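Local coordinates for protein oxidase (PDB 4FFU) that is of uncertain function, a MaoC-like protein similar to NodN that has been tentatively assigned monoamine oxidase activity, at residues R112-V117 / G155-A160. Residues are numbered along the deposited sequence; the frame is centred on the assembly and turned at random.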
loop_
_atom_site.group_PDB
_atom_site.type_symbol
_atom_site.label_atom_id
_atom_site.label_comp_id
_atom_site.label_asym_id
_atom_site.label_seq_id
_atom_site.Cartn_x
_atom_site.Cartn_y
_atom_site.Cartn_z
ATOM N N ARG I 112 -3.748 17.853 20.618
ATOM C CA ARG I 112 -4.065 19.145 20.039
ATOM C C ARG I 112 -3.473 19.268 18.648
ATOM O O ARG I 112 -2.293 18.942 18.425
ATOM C CB ARG I 112 -3.528 20.296 20.931
ATOM C CG ARG I 112 -4.099 20.295 22.361
ATOM C CD ARG I 112 -5.575 20.682 22.368
ATOM N NE ARG I 112 -6.179 20.662 23.704
ATOM C CZ ARG I 112 -6.892 19.659 24.221
ATOM N NH1 ARG I 112 -7.105 18.536 23.539
ATOM N NH2 ARG I 112 -7.407 19.792 25.450
ATOM N N PHE I 113 -4.291 19.745 17.715
ATOM C CA PHE I 113 -3.843 20.030 16.353
ATOM C C PHE I 113 -3.422 21.481 16.301
ATOM O O PHE I 113 -4.246 22.378 16.199
ATOM C CB PHE I 113 -4.962 19.748 15.356
ATOM C CG PHE I 113 -5.434 18.338 15.419
ATOM C CD1 PHE I 113 -4.519 17.277 15.262
ATOM C CD2 PHE I 113 -6.768 18.047 15.689
ATOM C CE1 PHE I 113 -4.945 15.950 15.349
ATOM C CE2 PHE I 113 -7.191 16.720 15.761
ATOM C CZ PHE I 113 -6.289 15.679 15.591
ATOM N N VAL I 114 -2.128 21.696 16.419
ATOM C CA VAL I 114 -1.599 23.050 16.652
ATOM C C VAL I 114 -1.412 23.858 15.363
ATOM O O VAL I 114 -1.728 25.065 15.324
ATOM C CB VAL I 114 -0.297 23.011 17.476
ATOM C CG1 VAL I 114 0.176 24.440 17.818
ATOM C CG2 VAL I 114 -0.528 22.222 18.756
ATOM N N ARG I 115 -0.912 23.201 14.314
ATOM C CA ARG I 115 -0.719 23.835 13.004
ATOM C C ARG I 115 -1.008 22.831 11.896
ATOM O O ARG I 115 -0.760 21.613 12.075
ATOM C CB ARG I 115 0.728 24.348 12.835
ATOM C CG ARG I 115 1.145 25.462 13.782
ATOM C CD ARG I 115 2.585 25.898 13.518
ATOM N NE ARG I 115 2.885 27.165 14.192
ATOM C CZ ARG I 115 3.079 27.299 15.494
ATOM N NH1 ARG I 115 3.050 26.245 16.316
ATOM N NH2 ARG I 115 3.338 28.516 15.977
ATOM N N PRO I 116 -1.488 23.308 10.727
ATOM C CA PRO I 116 -1.656 22.325 9.652
ATOM C C PRO I 116 -0.317 21.830 9.118
ATOM O O PRO I 116 0.696 22.545 9.242
ATOM C CB PRO I 116 -2.392 23.119 8.544
ATOM C CG PRO I 116 -2.120 24.561 8.864
ATOM C CD PRO I 116 -1.976 24.652 10.345
ATOM N N VAL I 117 -0.318 20.619 8.542
ATOM C CA VAL I 117 0.857 20.052 7.879
ATOM C C VAL I 117 0.538 19.908 6.393
ATOM O O VAL I 117 -0.540 19.411 6.013
ATOM C CB VAL I 117 1.244 18.675 8.492
ATOM C CG1 VAL I 117 2.393 18.000 7.727
ATOM C CG2 VAL I 117 1.601 18.856 9.969
ATOM N N GLY I 155 10.731 24.304 12.951
ATOM C CA GLY I 155 10.790 24.203 14.410
ATOM C C GLY I 155 9.470 24.527 15.108
ATOM O O GLY I 155 9.431 24.732 16.328
ATOM N N GLU I 156 8.379 24.553 14.347
ATOM C CA GLU I 156 7.070 24.866 14.915
ATOM C C GLU I 156 6.357 23.604 15.389
ATOM O O GLU I 156 6.360 22.598 14.678
ATOM C CB GLU I 156 6.217 25.577 13.869
ATOM C CG GLU I 156 6.845 26.870 13.348
ATOM C CD GLU I 156 6.194 27.358 12.065
ATOM O OE1 GLU I 156 5.584 26.542 11.328
ATOM O OE2 GLU I 156 6.302 28.569 11.776
ATOM N N VAL I 157 5.719 23.666 16.559
ATOM C CA VAL I 157 4.877 22.538 17.006
ATOM C C VAL I 157 3.662 22.442 16.093
ATOM O O VAL I 157 2.934 23.425 15.918
ATOM C CB VAL I 157 4.409 22.698 18.470
ATOM C CG1 VAL I 157 3.523 21.515 18.882
ATOM C CG2 VAL I 157 5.605 22.746 19.398
ATOM N N VAL I 158 3.421 21.268 15.502
ATOM C CA VAL I 158 2.212 21.090 14.678
ATOM C C VAL I 158 1.163 20.226 15.396
ATOM O O VAL I 158 -0.040 20.326 15.091
ATOM C CB VAL I 158 2.530 20.517 13.277
ATOM C CG1 VAL I 158 3.525 21.449 12.580
ATOM C CG2 VAL I 158 3.109 19.102 13.387
ATOM N N LEU I 159 1.628 19.394 16.334
ATOM C CA LEU I 159 0.745 18.552 17.135
ATOM C C LEU I 159 1.388 18.275 18.507
ATOM O O LEU I 159 2.615 18.129 18.632
ATOM C CB LEU I 159 0.504 17.221 16.362
ATOM C CG LEU I 159 -0.454 16.216 16.991
ATOM C CD1 LEU I 159 -1.145 15.412 15.867
ATOM C CD2 LEU I 159 0.259 15.283 17.979
ATOM N N ALA I 160 0.559 18.186 19.536
ATOM C CA ALA I 160 1.043 17.831 20.864
ATOM C C ALA I 160 0.057 16.877 21.489
ATOM O O ALA I 160 -1.121 16.916 21.164
ATOM C CB ALA I 160 1.178 19.081 21.728
#
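Arg-115 reaches across to the strand beginning at Val-157 with both backbone and side chain. Its NH1 donates to Val-157 O at 2.9 Å, in the guanidinium plane and on a lone pair of the carbonyl. With CG anti to the carbonyl carbon (chi1 -65°) and the chain extended from CG to NE, the guanidinium arrives beside Val-157 O, CG and CD passing close to the same oxygen. Glu-156 comes over one face of the guanidinium: CB sits 3.7 Å from NE, and the carboxylate plane is turned 22° from that of the guanidinium. The salt bridge from Arg-115 NE to Glu-156 OE1 is long, 4.0 Å, and purely electrostatic, since no N-H points at the oxygen. Val-158 O accepts two backbone bonds from the same face of its plane, from Val-114 N (2.8 Å) and from Arg-115 N (3.1 Å, N-H...O 168°).

The contact joins edge strand 103-113 to strand 157-168 of the hot-dog sheet, with helix 84-93 against the face that carries Leu-159. Arg-112 and Ala-160 form an antiparallel hydrogen-bonded pair, and Phe-113 and Leu-159 a non-hydrogen-bonded one, with Leu-159 CD1 at the ring edge, 3.9 Å from Phe-113 CE1. Past Phe-113 the regular pairing ends, and the chain that follows is held by the two bonds to Val-158 O and by the Arg-115 side chain. Val-158 and Leu-159 make a classic beta bulge opposite Val-150 of the next strand. Val-117 CG2 meets Val-158 CG2 at 3.7 Å, and Ile-87 packs against both valines.

Asn-152 ND2 hydrogen-bonds to Glu-156 OE1 and Arg-154 NE forms a salt bridge with it, which would hold the carboxylate in place. With an alanine at this position, the Arg-115 guanidinium is likely to lose its nearby negative charge, leaving Asn-152 ND2 without its acceptor and Arg-154 without its counter-charge. At the other end, Arg-112 NH2 forms a salt bridge with Asp-109 of the second subunit, whose strand continues the sheet across the interface.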